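Long-range contacts in probable amino acid aminotransferase (Mycobacterium tuberculosis, PDB 6Q1S), which belongs to the class IV aminotransferase family and, as a two-chain assembly, binds 4'-deoxy-4'-aminopyridoxal-5'-phosphate and 2-oxoglutaric acid: residues Val126-Leu131 against Asp172-Ser177; Arg133-Asp138 against Trp211-Arg216; Asp179-Glu184 against Tyr236-Val241; Thr189-Thr194 against Leu205-Pro210. One frame throughout, in Å; residues are numbered along the deposited sequence.

Interaction 1: residues Val126-Leu131 against Asp172-Ser177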
loop_
_atom_site.group_PDB
_atom_site.type_symbol
_atom_site.label_atom_id
_atom_site.label_comp_id
_atom_site.label_asym_id
_atom_site.label_seq_id
_atom_site.Cartn_x
_atom_site.Cartn_y
_atom_site.Cartn_z
ATOM N N VAL B 126 25.204 -6.891 -0.822
ATOM C CA VAL B 126 24.567 -5.604 -0.583
ATOM C C VAL B 126 25.014 -5.058 0.763
ATOM O O VAL B 126 25.392 -5.806 1.670
ATOM C CB VAL B 126 23.021 -5.690 -0.619
ATOM C CG1 VAL B 126 22.525 -6.131 -1.992
ATOM C CG2 VAL B 126 22.510 -6.622 0.471
ATOM N N SER B 127 24.965 -3.737 0.881
ATOM C CA SER B 127 25.124 -3.053 2.153
ATOM C C SER B 127 23.737 -2.679 2.650
ATOM O O SER B 127 22.968 -2.033 1.931
ATOM C CB SER B 127 26.000 -1.808 2.009
ATOM O OG SER B 127 25.340 -0.808 1.254
ATOM N N ALA B 128 23.411 -3.102 3.864
ATOM C CA ALA B 128 22.081 -2.909 4.414
ATOM C C ALA B 128 22.161 -2.103 5.700
ATOM O O ALA B 128 23.209 -2.021 6.345
ATOM C CB ALA B 128 21.386 -4.251 4.677
ATOM N N ILE B 129 21.037 -1.493 6.058
ATOM C CA ILE B 129 20.900 -0.778 7.317
ATOM C C ILE B 129 19.656 -1.292 8.024
ATOM O O ILE B 129 18.657 -1.629 7.378
ATOM C CB ILE B 129 20.814 0.751 7.109
ATOM C CG1 ILE B 129 19.633 1.112 6.206
ATOM C CG2 ILE B 129 22.110 1.279 6.511
ATOM C CD1 ILE B 129 19.350 2.596 6.139
ATOM N N THR B 130 19.719 -1.363 9.351
ATOM C CA THR B 130 18.544 -1.709 10.136
ATOM C C THR B 130 17.672 -0.475 10.308
ATOM O O THR B 130 18.170 0.624 10.567
ATOM C CB THR B 130 18.945 -2.268 11.501
ATOM O OG1 THR B 130 19.734 -1.303 12.204
ATOM C CG2 THR B 130 19.745 -3.553 11.335
ATOM N N LEU B 131 16.363 -0.662 10.170
ATOM C CA LEU B 131 15.425 0.445 10.253
ATOM C C LEU B 131 14.202 0.023 11.050
ATOM O O LEU B 131 13.720 -1.105 10.909
ATOM C CB LEU B 131 15.005 0.907 8.854
ATOM C CG LEU B 131 14.968 2.408 8.583
ATOM C CD1 LEU B 131 16.323 3.048 8.849
ATOM C CD2 LEU B 131 14.535 2.646 7.154
ATOM N N ASP B 172 19.952 -2.062 0.654
ATOM C CA ASP B 172 18.717 -2.702 1.088
ATOM C C ASP B 172 18.481 -2.353 2.553
ATOM O O ASP B 172 19.221 -1.562 3.148
ATOM C CB ASP B 172 18.780 -4.214 0.862
ATOM C CG ASP B 172 17.437 -4.802 0.478
ATOM O OD1 ASP B 172 16.439 -4.525 1.176
ATOM O OD2 ASP B 172 17.382 -5.552 -0.519
ATOM N N VAL B 173 17.447 -2.951 3.135
ATOM C CA VAL B 173 17.003 -2.629 4.486
ATOM C C VAL B 173 16.644 -3.926 5.194
ATOM O O VAL B 173 16.137 -4.865 4.572
ATOM C CB VAL B 173 15.797 -1.660 4.471
ATOM C CG1 VAL B 173 15.143 -1.560 5.844
ATOM C CG2 VAL B 173 16.220 -0.287 3.997
ATOM N N ILE B 174 16.931 -3.984 6.489
ATOM C CA ILE B 174 16.436 -5.038 7.362
ATOM C C ILE B 174 15.509 -4.374 8.369
ATOM O O ILE B 174 15.949 -3.542 9.173
ATOM C CB ILE B 174 17.576 -5.794 8.062
ATOM C CG1 ILE B 174 18.383 -6.594 7.038
ATOM C CG2 ILE B 174 17.016 -6.716 9.136
ATOM C CD1 ILE B 174 19.525 -7.378 7.637
ATOM N N PHE B 175 14.226 -4.717 8.308
ATOM C CA PHE B 175 13.245 -4.137 9.213
ATOM C C PHE B 175 13.393 -4.735 10.603
ATOM O O PHE B 175 13.485 -5.957 10.759
ATOM C CB PHE B 175 11.829 -4.379 8.692
ATOM C CG PHE B 175 11.353 -3.342 7.719
ATOM C CD1 PHE B 175 11.465 -1.994 8.016
ATOM C CD2 PHE B 175 10.799 -3.715 6.508
ATOM C CE1 PHE B 175 11.025 -1.037 7.125
ATOM C CE2 PHE B 175 10.360 -2.761 5.610
ATOM C CZ PHE B 175 10.473 -1.419 5.921
ATOM N N VAL B 176 13.401 -3.877 11.617
ATOM C CA VAL B 176 13.435 -4.311 13.006
ATOM C C VAL B 176 12.177 -3.795 13.684
ATOM O O VAL B 176 11.777 -2.643 13.483
ATOM C CB VAL B 176 14.700 -3.812 13.735
ATOM C CG1 VAL B 176 14.833 -4.485 15.089
ATOM C CG2 VAL B 176 15.940 -4.062 12.887
ATOM N N SER B 177 11.556 -4.657 14.480
ATOM C CA SER B 177 10.330 -4.314 15.179
ATOM C C SER B 177 10.608 -3.386 16.360
ATOM O O SER B 177 11.744 -3.247 16.825
ATOM C CB SER B 177 9.632 -5.583 15.659
ATOM O OG SER B 177 10.425 -6.273 16.607
#
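Leu131 O is met by three groups of Phe175 and Val176. Val176 N gives it a nearly straight hydrogen bond of 2.9 Å (168° at the hydrogen), Phe175 CA adds a C-H...O contact at 3.5 Å, and the edge of the Phe175 ring comes close through CD1. One step back, Ile174 O plays a similar part, taking Leu131 N at 3.1 Å and a C-H...O contact from Thr130 CA; Ile129 O accepts Ile174 N. Toward Asp172 the parallel pairing slackens: the bond from Ile129 N to Asp172 O is weak at 3.4 Å. The Asp172 carboxylate turns back on its own strand, OD1 using its anti lone pair to take Val173 N at 2.7 Å.

Val173 CG1, anti to its backbone N (chi1 168°), touches Leu131 CB at 3.9 Å and sits over one face of the Phe175 ring near its rim. Helix 156-166 covers this face, completing a beta-alpha-beta crossover. On the other face Thr130 CB meets Val176 CG2 at 3.8 Å, the side chains aslant, while Thr130 OG1 bonds to Asp266. The backbone hydrogen bonds are thus shortest and straightest around Leu131, Ile174 and Val176, and lengthen at the Asp172 end.

Interaction 2: residues Arg133-Asp138 against Trp211-Arg216; sequences RGLPAD and WYPILR
Ala137 and Tyr212 supply the CH-pi part of this contact. The Ala137 methyl sits over one face of the Tyr212 ring, shifted toward the rim: CB is 4.0 Å from the ring centroid, 26° off the normal, and 3.6 Å from CE1. Tyr212 CG lies beside its own backbone N (chi1 -79°), the position from which the ring meets Ala137, and beyond this contact the side chain also packs on Tyr181 and Ala238.

Purely apolar contact comes from Leu135, whose CD1 meets Pro213 CB at 3.9 Å as the two side chains slide past each other in opposite directions. The same CD1 lies over a face of the Arg133 guanidinium, offset toward its rim.

The third kind is close packing of carbonyl oxygens against proline ring carbons. Pro136 O approaches Pro213 CG at 3.3 Å, and Ala137 O comes to 3.2 Å from Pro213 CD; no hydrogen bond links the two segments. Across the subunit boundary, Leu135 and Pro136 pack on Gly134 of the second subunit.

Pro213 is itself held in a sharp bend, with Ile214 N bonded to Tyr212 O at 2.6 Å. This is an inverse gamma turn centred on Pro213, two residues ahead of Leu215, which touches the bound 4'-deoxy-4'-aminopyridoxal-5'-phosphate.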
loop_
_atom_site.group_PDB
_atom_site.type_symbol
_atom_site.label_atom_id
_atom_site.label_comp_id
_atom_site.label_asym_id
_atom_site.label_seq_id
_atom_site.Cartn_x
_atom_site.Cartn_y
_atom_site.Cartn_z
ATOM N N ARG B 133 10.615 -0.620 11.833
ATOM C CA ARG B 133 9.426 -0.841 11.022
ATOM C C ARG B 133 8.194 -0.196 11.644
ATOM O O ARG B 133 7.275 0.211 10.923
ATOM C CB ARG B 133 9.208 -2.344 10.817
ATOM C CG ARG B 133 7.900 -2.703 10.137
ATOM C CD ARG B 133 7.834 -2.115 8.739
ATOM N NE ARG B 133 6.585 -2.453 8.070
ATOM C CZ ARG B 133 5.477 -1.722 8.152
ATOM N NH1 ARG B 133 5.468 -0.610 8.875
ATOM N NH2 ARG B 133 4.381 -2.102 7.512
ATOM N N GLY B 134 8.164 -0.079 12.969
ATOM C CA GLY B 134 7.014 0.444 13.664
ATOM C C GLY B 134 6.015 -0.601 14.094
ATOM O O GLY B 134 5.104 -0.282 14.867
ATOM N N LEU B 135 6.181 -1.845 13.656
ATOM C CA LEU B 135 5.279 -2.913 14.043
ATOM C C LEU B 135 5.903 -3.757 15.138
ATOM O O LEU B 135 7.104 -4.037 15.094
ATOM C CB LEU B 135 4.969 -3.820 12.850
ATOM C CG LEU B 135 3.970 -3.394 11.779
ATOM C CD1 LEU B 135 4.007 -4.378 10.621
ATOM C CD2 LEU B 135 2.579 -3.342 12.378
ATOM N N PRO B 136 5.115 -4.150 16.128
ATOM C CA PRO B 136 5.578 -5.145 17.095
ATOM C C PRO B 136 5.416 -6.556 16.546
ATOM O O PRO B 136 4.671 -6.810 15.598
ATOM C CB PRO B 136 4.679 -4.904 18.311
ATOM C CG PRO B 136 3.436 -4.331 17.739
ATOM C CD PRO B 136 3.824 -3.558 16.511
ATOM N N ALA B 137 6.140 -7.484 17.175
ATOM C CA ALA B 137 6.174 -8.867 16.713
ATOM C C ALA B 137 4.808 -9.543 16.770
ATOM O O ALA B 137 4.589 -10.528 16.058
ATOM C CB ALA B 137 7.187 -9.663 17.536
ATOM N N ASP B 138 3.897 -9.057 17.613
ATOM C CA ASP B 138 2.556 -9.623 17.717
ATOM C C ASP B 138 1.631 -9.221 16.575
ATOM O O ASP B 138 0.501 -9.719 16.515
ATOM C CB ASP B 138 1.911 -9.177 19.036
ATOM C CG ASP B 138 1.827 -7.655 19.168
ATOM O OD1 ASP B 138 1.904 -6.947 18.140
ATOM O OD2 ASP B 138 1.679 -7.160 20.306
ATOM N N TRP B 211 4.666 -16.296 12.682
ATOM C CA TRP B 211 3.623 -15.509 13.326
ATOM C C TRP B 211 3.994 -14.039 13.457
ATOM O O TRP B 211 3.150 -13.242 13.883
ATOM C CB TRP B 211 3.275 -16.099 14.697
ATOM C CG TRP B 211 4.441 -16.361 15.598
ATOM C CD1 TRP B 211 5.028 -15.478 16.457
ATOM C CD2 TRP B 211 5.165 -17.589 15.728
ATOM N NE1 TRP B 211 6.068 -16.084 17.119
ATOM C CE2 TRP B 211 6.174 -17.380 16.689
ATOM C CE3 TRP B 211 5.057 -18.846 15.125
ATOM C CZ2 TRP B 211 7.068 -18.382 17.062
ATOM C CZ3 TRP B 211 5.947 -19.838 15.495
ATOM C CH2 TRP B 211 6.941 -19.600 16.452
ATOM N N TYR B 212 5.220 -13.661 13.101
ATOM C CA TYR B 212 5.567 -12.255 13.006
ATOM C C TYR B 212 4.788 -11.593 11.870
ATOM O O TYR B 212 4.371 -12.259 10.920
ATOM C CB TYR B 212 7.065 -12.085 12.762
ATOM C CG TYR B 212 7.942 -12.233 13.985
ATOM C CD1 TYR B 212 7.434 -12.710 15.186
ATOM C CD2 TYR B 212 9.282 -11.866 13.941
ATOM C CE1 TYR B 212 8.246 -12.837 16.305
ATOM C CE2 TYR B 212 10.095 -11.986 15.049
ATOM C CZ TYR B 212 9.574 -12.472 16.228
ATOM O OH TYR B 212 10.389 -12.588 17.329
ATOM N N PRO B 213 4.580 -10.272 11.943
ATOM C CA PRO B 213 3.891 -9.569 10.850
ATOM C C PRO B 213 4.734 -9.470 9.587
ATOM O O PRO B 213 5.087 -8.365 9.166
ATOM C CB PRO B 213 3.617 -8.183 11.447
ATOM C CG PRO B 213 4.685 -8.007 12.476
ATOM C CD PRO B 213 4.904 -9.370 13.063
ATOM N N ILE B 214 5.061 -10.607 8.971
ATOM C CA ILE B 214 5.948 -10.648 7.814
ATOM C C ILE B 214 5.371 -11.602 6.776
ATOM O O ILE B 214 4.440 -12.364 7.043
ATOM C CB ILE B 214 7.383 -11.080 8.189
ATOM C CG1 ILE B 214 7.390 -12.505 8.740
ATOM C CG2 ILE B 214 7.991 -10.120 9.200
ATOM C CD1 ILE B 214 8.779 -13.046 8.998
ATOM N N LEU B 215 5.943 -11.550 5.576
ATOM C CA LEU B 215 5.586 -12.486 4.523
ATOM C C LEU B 215 6.357 -13.791 4.684
ATOM O O LEU B 215 7.502 -13.811 5.144
ATOM C CB LEU B 215 5.871 -11.889 3.142
ATOM C CG LEU B 215 4.966 -10.823 2.506
ATOM C CD1 LEU B 215 3.604 -11.407 2.163
ATOM C CD2 LEU B 215 4.812 -9.569 3.366
ATOM N N ARG B 216 5.719 -14.888 4.284
ATOM C CA ARG B 216 6.378 -16.188 4.242
ATOM C C ARG B 216 7.128 -16.337 2.926
ATOM O O ARG B 216 6.524 -16.281 1.849
ATOM C CB ARG B 216 5.360 -17.315 4.408
ATOM C CG ARG B 216 4.573 -17.262 5.701
ATOM C CD ARG B 216 5.061 -18.337 6.656
ATOM N NE ARG B 216 4.688 -19.677 6.209
ATOM C CZ ARG B 216 3.617 -20.336 6.640
ATOM N NH1 ARG B 216 3.352 -21.551 6.180
ATOM N NH2 ARG B 216 2.812 -19.781 7.536
#

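Interaction 3: residues Asp179-Glu184 against Tyr236-Val241. With PMP (4'-deoxy-4'-aminopyridoxal-5'-phosphate), chain G.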
loop_
_atom_site.group_PDB
_atom_site.type_symbol
_atom_site.label_atom_id
_atom_site.label_comp_id
_atom_site.label_asym_id
_atom_site.label_seq_id
_atom_site.Cartn_x
_atom_site.Cartn_y
_atom_site.Cartn_z
ATOM N N ASP B 179 9.787 -4.002 19.268
ATOM C CA ASP B 179 10.235 -4.901 20.319
ATOM C C ASP B 179 11.729 -5.176 20.237
ATOM O O ASP B 179 12.328 -5.610 21.227
ATOM C CB ASP B 179 9.425 -6.195 20.179
ATOM C CG ASP B 179 8.656 -6.558 21.433
ATOM O OD1 ASP B 179 8.900 -5.950 22.494
ATOM O OD2 ASP B 179 7.690 -7.348 21.306
ATOM N N GLY B 180 12.341 -4.910 19.086
ATOM C CA GLY B 180 13.755 -5.139 18.891
ATOM C C GLY B 180 14.068 -6.445 18.205
ATOM O O GLY B 180 15.231 -6.860 18.199
ATOM N N TYR B 181 13.063 -7.108 17.641
ATOM C CA TYR B 181 13.233 -8.380 16.955
ATOM C C TYR B 181 13.298 -8.166 15.448
ATOM O O TYR B 181 12.635 -7.278 14.900
ATOM C CB TYR B 181 12.082 -9.335 17.301
ATOM C CG TYR B 181 12.050 -9.722 18.768
ATOM C CD1 TYR B 181 11.176 -9.096 19.646
ATOM C CD2 TYR B 181 12.893 -10.701 19.274
ATOM C CE1 TYR B 181 11.139 -9.431 20.984
ATOM C CE2 TYR B 181 12.864 -11.045 20.615
ATOM C CZ TYR B 181 11.985 -10.403 21.465
ATOM O OH TYR B 181 11.955 -10.744 22.799
ATOM N N VAL B 182 14.104 -8.990 14.780
ATOM C CA VAL B 182 14.250 -8.900 13.331
ATOM C C VAL B 182 12.979 -9.393 12.652
ATOM O O VAL B 182 12.436 -10.453 12.998
ATOM C CB VAL B 182 15.479 -9.694 12.865
ATOM C CG1 VAL B 182 15.583 -9.670 11.343
ATOM C CG2 VAL B 182 16.737 -9.118 13.487
ATOM N N LEU B 183 12.499 -8.625 11.672
ATOM C CA LEU B 183 11.290 -8.978 10.944
ATOM C C LEU B 183 11.626 -9.550 9.570
ATOM O O LEU B 183 11.705 -10.771 9.403
ATOM C CB LEU B 183 10.382 -7.754 10.804
ATOM C CG LEU B 183 9.783 -7.213 12.104
ATOM C CD1 LEU B 183 9.004 -5.935 11.847
ATOM C CD2 LEU B 183 8.887 -8.262 12.738
ATOM N N GLU B 184 11.835 -8.678 8.589
ATOM C CA GLU B 184 12.123 -9.099 7.223
ATOM C C GLU B 184 12.694 -7.903 6.473
ATOM O O GLU B 184 12.928 -6.838 7.051
ATOM C CB GLU B 184 10.869 -9.640 6.531
ATOM C CG GLU B 184 9.785 -8.594 6.322
ATOM C CD GLU B 184 8.558 -9.147 5.622
ATOM O OE1 GLU B 184 7.534 -8.433 5.569
ATOM O OE2 GLU B 184 8.613 -10.292 5.126
ATOM N N TYR B 236 12.940 -21.684 13.378
ATOM C CA TYR B 236 12.342 -20.356 13.412
ATOM C C TYR B 236 12.531 -19.806 14.817
ATOM O O TYR B 236 11.987 -20.357 15.780
ATOM C CB TYR B 236 10.861 -20.402 13.032
ATOM C CG TYR B 236 10.609 -20.912 11.630
ATOM C CD1 TYR B 236 10.373 -20.031 10.586
ATOM C CD2 TYR B 236 10.634 -22.272 11.347
ATOM C CE1 TYR B 236 10.152 -20.487 9.303
ATOM C CE2 TYR B 236 10.411 -22.738 10.067
ATOM C CZ TYR B 236 10.173 -21.840 9.048
ATOM O OH TYR B 236 9.952 -22.297 7.768
ATOM N N ARG B 237 13.301 -18.728 14.931
ATOM C CA ARG B 237 13.678 -18.182 16.223
ATOM C C ARG B 237 13.435 -16.681 16.241
ATOM O O ARG B 237 13.275 -16.041 15.199
ATOM C CB ARG B 237 15.153 -18.468 16.550
ATOM C CG ARG B 237 15.545 -19.941 16.519
ATOM C CD ARG B 237 16.614 -20.249 17.558
ATOM N NE ARG B 237 17.475 -21.362 17.160
ATOM C CZ ARG B 237 17.159 -22.648 17.279
ATOM N NH1 ARG B 237 15.987 -23.005 17.786
ATOM N NH2 ARG B 237 18.019 -23.579 16.886
ATOM N N ALA B 238 13.361 -16.133 17.448
ATOM C CA ALA B 238 13.269 -14.688 17.633
ATOM C C ALA B 238 14.670 -14.104 17.505
ATOM O O ALA B 238 15.473 -14.177 18.437
ATOM C CB ALA B 238 12.649 -14.356 18.985
ATOM N N LEU B 239 14.971 -13.515 16.350
ATOM C CA LEU B 239 16.292 -12.952 16.108
ATOM C C LEU B 239 16.301 -11.485 16.502
ATOM O O LEU B 239 15.321 -10.765 16.291
ATOM C CB LEU B 239 16.721 -13.091 14.642
ATOM C CG LEU B 239 17.085 -14.426 13.978
ATOM C CD1 LEU B 239 15.977 -15.450 14.018
ATOM C CD2 LEU B 239 17.509 -14.177 12.536
ATOM N N ARG B 240 17.413 -11.053 17.078
ATOM C CA ARG B 240 17.629 -9.667 17.458
ATOM C C ARG B 240 18.741 -9.073 16.608
ATOM O O ARG B 240 19.402 -9.769 15.832
ATOM C CB ARG B 240 17.997 -9.575 18.943
ATOM C CG ARG B 240 17.105 -10.393 19.863
ATOM C CD ARG B 240 16.001 -9.544 20.456
ATOM N NE ARG B 240 16.531 -8.507 21.335
ATOM C CZ ARG B 240 15.790 -7.565 21.907
ATOM N NH1 ARG B 240 14.484 -7.523 21.686
ATOM N NH2 ARG B 240 16.356 -6.662 22.694
ATOM N N VAL B 241 18.930 -7.759 16.747
ATOM C CA VAL B 241 19.976 -7.090 15.981
ATOM C C VAL B 241 21.343 -7.620 16.391
ATOM O O VAL B 241 22.246 -7.749 15.555
ATOM C CB VAL B 241 19.876 -5.561 16.157
ATOM C CG1 VAL B 241 21.080 -4.869 15.544
ATOM C CG2 VAL B 241 18.601 -5.040 15.516
HETATM N N1 PMP G . 9.183 -10.260 2.147
HETATM C C2 PMP G . 8.582 -9.342 1.354
HETATM C C2A PMP G . 7.910 -8.141 1.967
HETATM C C3 PMP G . 8.581 -9.514 -0.121
HETATM O O3 PMP G . 7.983 -8.606 -0.939
HETATM C C4 PMP G . 9.256 -10.712 -0.668
HETATM C C4A PMP G . 9.311 -10.977 -2.154
HETATM N N4A PMP G . 10.043 -9.886 -2.819
HETATM C C5 PMP G . 9.877 -11.641 0.307
HETATM C C6 PMP G . 9.800 -11.354 1.668
HETATM C C5A PMP G . 10.583 -12.888 -0.176
HETATM O O4P PMP G . 9.633 -13.777 -0.761
HETATM P P PMP G . 10.059 -14.756 -1.966
HETATM O O1P PMP G . 10.529 -13.911 -3.125
HETATM O O2P PMP G . 11.175 -15.657 -1.490
HETATM O O3P PMP G . 8.865 -15.582 -2.378
#
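Arg240 runs its side chain past Gly180 O and over the Tyr181 ring. Its CB starts beside Gly180 O. A bend at chi2 (-96°) then places CD against the ring, 3.5 Å from Tyr181 CE2 and about as close to CD2. NE passes near Gly180 O, which lies over one face of the guanidinium. CZ stands above the aromatic face, 4.9 Å from the centroid of the Tyr181 ring, a cation-pi contact. At the tip, NH1 is 3.8 Å above the plane of the Tyr181 ring and over its centre. The guanidinium is not stacked flat: the two planes are 68° apart. Arg240 NH1 also gives a weak, bent hydrogen bond of 2.9 Å to Asp179 O, which lies near the guanidinium plane at its edge. The Arg240 tip is thus shared between a pi face and a backbone carbonyl.

Ala238 CB touches the same ring, 3.7 Å from Tyr181 CD2. Beyond it the backbones are tied by a short, nearly straight bond of 2.6 Å from Val182 N to Leu239 O, and Val182 CB packs on Leu239 CB at 4.0 Å. Val182 reaches inward to Val190 and Ile174, and Leu239 to Ile192.

Past this junction the loop delivers Glu184 to the PMP pocket. Its chain is extended beyond CG, and Glu184 OE2 lies 3.0 Å from N1 of PMP, while Leu215 N also bonds to OE2. A carboxylate facing the pyridine nitrogen in this way is characteristic of the PMP site of fold-type IV aminotransferases.

Interaction 4: residues Thr189-Thr194 against Leu205-Pro210. With PMP (4'-deoxy-4'-aminopyridoxal-5'-phosphate), chain G.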
loop_
_atom_site.group_PDB
_atom_site.type_symbol
_atom_site.label_atom_id
_atom_site.label_comp_id
_atom_site.label_asym_id
_atom_site.label_seq_id
_atom_site.Cartn_x
_atom_site.Cartn_y
_atom_site.Cartn_z
ATOM N N THR B 189 13.531 -12.043 2.408
ATOM C CA THR B 189 13.465 -12.768 3.667
ATOM C C THR B 189 14.850 -12.817 4.295
ATOM O O THR B 189 15.846 -13.058 3.605
ATOM C CB THR B 189 12.933 -14.191 3.455
ATOM O OG1 THR B 189 11.609 -14.131 2.906
ATOM C CG2 THR B 189 12.901 -14.962 4.765
ATOM N N VAL B 190 14.911 -12.583 5.602
ATOM C CA VAL B 190 16.176 -12.555 6.328
ATOM C C VAL B 190 16.516 -13.968 6.784
ATOM O O VAL B 190 15.751 -14.594 7.525
ATOM C CB VAL B 190 16.111 -11.594 7.524
ATOM C CG1 VAL B 190 17.413 -11.639 8.307
ATOM C CG2 VAL B 190 15.825 -10.181 7.047
ATOM N N VAL B 191 17.657 -14.474 6.328
ATOM C CA VAL B 191 18.191 -15.760 6.759
ATOM C C VAL B 191 19.616 -15.535 7.239
ATOM O O VAL B 191 20.409 -14.880 6.552
ATOM C CB VAL B 191 18.156 -16.809 5.631
ATOM C CG1 VAL B 191 18.824 -18.096 6.081
ATOM C CG2 VAL B 191 16.725 -17.075 5.200
ATOM N N ILE B 192 19.943 -16.076 8.410
ATOM C CA ILE B 192 21.277 -15.955 8.976
ATOM C C ILE B 192 21.871 -17.352 9.116
ATOM O O ILE B 192 21.186 -18.363 8.976
ATOM C CB ILE B 192 21.287 -15.227 10.334
ATOM C CG1 ILE B 192 20.482 -16.014 11.367
ATOM C CG2 ILE B 192 20.732 -13.819 10.186
ATOM C CD1 ILE B 192 20.918 -15.761 12.791
ATOM N N ALA B 193 23.167 -17.386 9.407
ATOM C CA ALA B 193 23.949 -18.617 9.463
ATOM C C ALA B 193 24.689 -18.661 10.790
ATOM O O ALA B 193 25.563 -17.826 11.041
ATOM C CB ALA B 193 24.933 -18.710 8.299
ATOM N N THR B 194 24.314 -19.599 11.651
ATOM C CA THR B 194 24.958 -19.766 12.942
ATOM C C THR B 194 25.478 -21.193 13.064
ATOM O O THR B 194 25.028 -22.104 12.361
ATOM C CB THR B 194 23.996 -19.448 14.096
ATOM O OG1 THR B 194 24.749 -19.145 15.274
ATOM C CG2 THR B 194 23.080 -20.630 14.380
ATOM N N LEU B 205 20.903 -22.555 10.103
ATOM C CA LEU B 205 20.332 -21.410 9.408
ATOM C C LEU B 205 19.033 -21.028 10.102
ATOM O O LEU B 205 18.201 -21.895 10.394
ATOM C CB LEU B 205 20.081 -21.735 7.934
ATOM C CG LEU B 205 21.290 -22.229 7.134
ATOM C CD1 LEU B 205 20.851 -22.766 5.779
ATOM C CD2 LEU B 205 22.318 -21.122 6.969
ATOM N N LEU B 206 18.858 -19.736 10.358
ATOM C CA LEU B 206 17.711 -19.252 11.109
ATOM C C LEU B 206 16.970 -18.182 10.325
ATOM O O LEU B 206 17.531 -17.507 9.458
ATOM C CB LEU B 206 18.133 -18.694 12.475
ATOM C CG LEU B 206 18.787 -19.688 13.431
ATOM C CD1 LEU B 206 19.226 -18.991 14.708
ATOM C CD2 LEU B 206 17.822 -20.820 13.743
ATOM N N THR B 207 15.690 -18.039 10.654
ATOM C CA THR B 207 14.803 -17.077 10.023
ATOM C C THR B 207 13.725 -16.711 11.031
ATOM O O THR B 207 13.410 -17.516 11.916
ATOM C CB THR B 207 14.174 -17.647 8.740
ATOM O OG1 THR B 207 13.399 -16.636 8.085
ATOM C CG2 THR B 207 13.275 -18.825 9.062
ATOM N N PRO B 208 13.179 -15.499 10.956
ATOM C CA PRO B 208 12.147 -15.106 11.910
ATOM C C PRO B 208 10.934 -16.006 11.802
ATOM O O PRO B 208 10.643 -16.566 10.728
ATOM C CB PRO B 208 11.823 -13.663 11.501
ATOM C CG PRO B 208 13.096 -13.170 10.908
ATOM C CD PRO B 208 13.683 -14.349 10.186
ATOM N N PRO B 209 10.193 -16.175 12.893
ATOM C CA PRO B 209 9.071 -17.113 12.900
ATOM C C PRO B 209 7.890 -16.561 12.123
ATOM O O PRO B 209 7.748 -15.338 11.973
ATOM C CB PRO B 209 8.744 -17.253 14.392
ATOM C CG PRO B 209 9.182 -15.971 14.990
ATOM C CD PRO B 209 10.370 -15.507 14.194
ATOM N N PRO B 210 7.014 -17.434 11.615
ATOM C CA PRO B 210 5.962 -16.967 10.700
ATOM C C PRO B 210 4.859 -16.169 11.369
ATOM O O PRO B 210 4.170 -15.411 10.674
ATOM C CB PRO B 210 5.409 -18.272 10.114
ATOM C CG PRO B 210 5.665 -19.288 11.174
ATOM C CD PRO B 210 6.960 -18.892 11.827
HETATM N N1 PMP G . 9.183 -10.260 2.147
HETATM C C2 PMP G . 8.582 -9.342 1.354
HETATM C C2A PMP G . 7.910 -8.141 1.967
HETATM C C3 PMP G . 8.581 -9.514 -0.121
HETATM O O3 PMP G . 7.983 -8.606 -0.939
HETATM C C4 PMP G . 9.256 -10.712 -0.668
HETATM C C4A PMP G . 9.311 -10.977 -2.154
HETATM N N4A PMP G . 10.043 -9.886 -2.819
HETATM C C5 PMP G . 9.877 -11.641 0.307
HETATM C C6 PMP G . 9.800 -11.354 1.668
HETATM C C5A PMP G . 10.583 -12.888 -0.176
HETATM O O4P PMP G . 9.633 -13.777 -0.761
HETATM P P PMP G . 10.059 -14.756 -1.966
HETATM O O1P PMP G . 10.529 -13.911 -3.125
HETATM O O2P PMP G . 11.175 -15.657 -1.490
HETATM O O3P PMP G . 8.865 -15.582 -2.378
#
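Ile192 and Leu206 sit side by side in a beta hairpin formed by strands 189-194 and 204-207, as a hydrogen-bonded antiparallel pair with N-H...O bonds in both directions. Their side chains cross obliquely. Ile192 CG1, in the crowded position between backbone N and carbonyl carbon (chi1 63°), lies against Leu206 CB at 3.7 Å, and CD1 of Ile192 meets CD1 of Leu206 at 4.1 Å. Leu239 covers Ile192 from outside the hairpin.

The next pair, Ala193 and Leu205, is non-hydrogen-bonded and faces the other side of the sheet; there Leu205 CD2 reaches Ala193 CB at 3.8 Å. Val191 is on this side too, and both it and Thr207 pack on Gln220 of helix 218-229.

At the far end Pro208 has no N-H to offer Val190 O and instead brings its CD to 3.4 Å from that oxygen. The Thr207 hydroxyl takes over: OG1, anti to its backbone N (chi1 -175°), donates to Val190 O at 3.2 Å. Thr189 lies at a slant to Thr207, with Thr189 CG2 3.8 Å from Thr207 OG1. The other branch of Thr189 faces PMP, its OG1 3.5 Å from C5A of PMP.

Strand 172-176 of interaction 1 leads straight into the loop of interaction 3, and the two are stitched together by probable hydrogen bonds from Phe175 N to Glu184 O (2.8 Å) and from Leu183 N to Phe175 O (3.0 Å). Interaction 1 meets interaction 2 through Arg133 N, 2.9 Å from Val176 O. Interaction 2 joins interaction 3 at the pocket, where the segment that follows the turn at Pro213 meets the Glu184 carboxylate next to PMP. Interaction 4 is nested within the loops closed by interactions 2 and 3, whose centres lie about 14 and about 9 Å from its own; Leu183 O meets Pro208 CG at 3.2 Å. Interactions 3 and 4 both touch PMP.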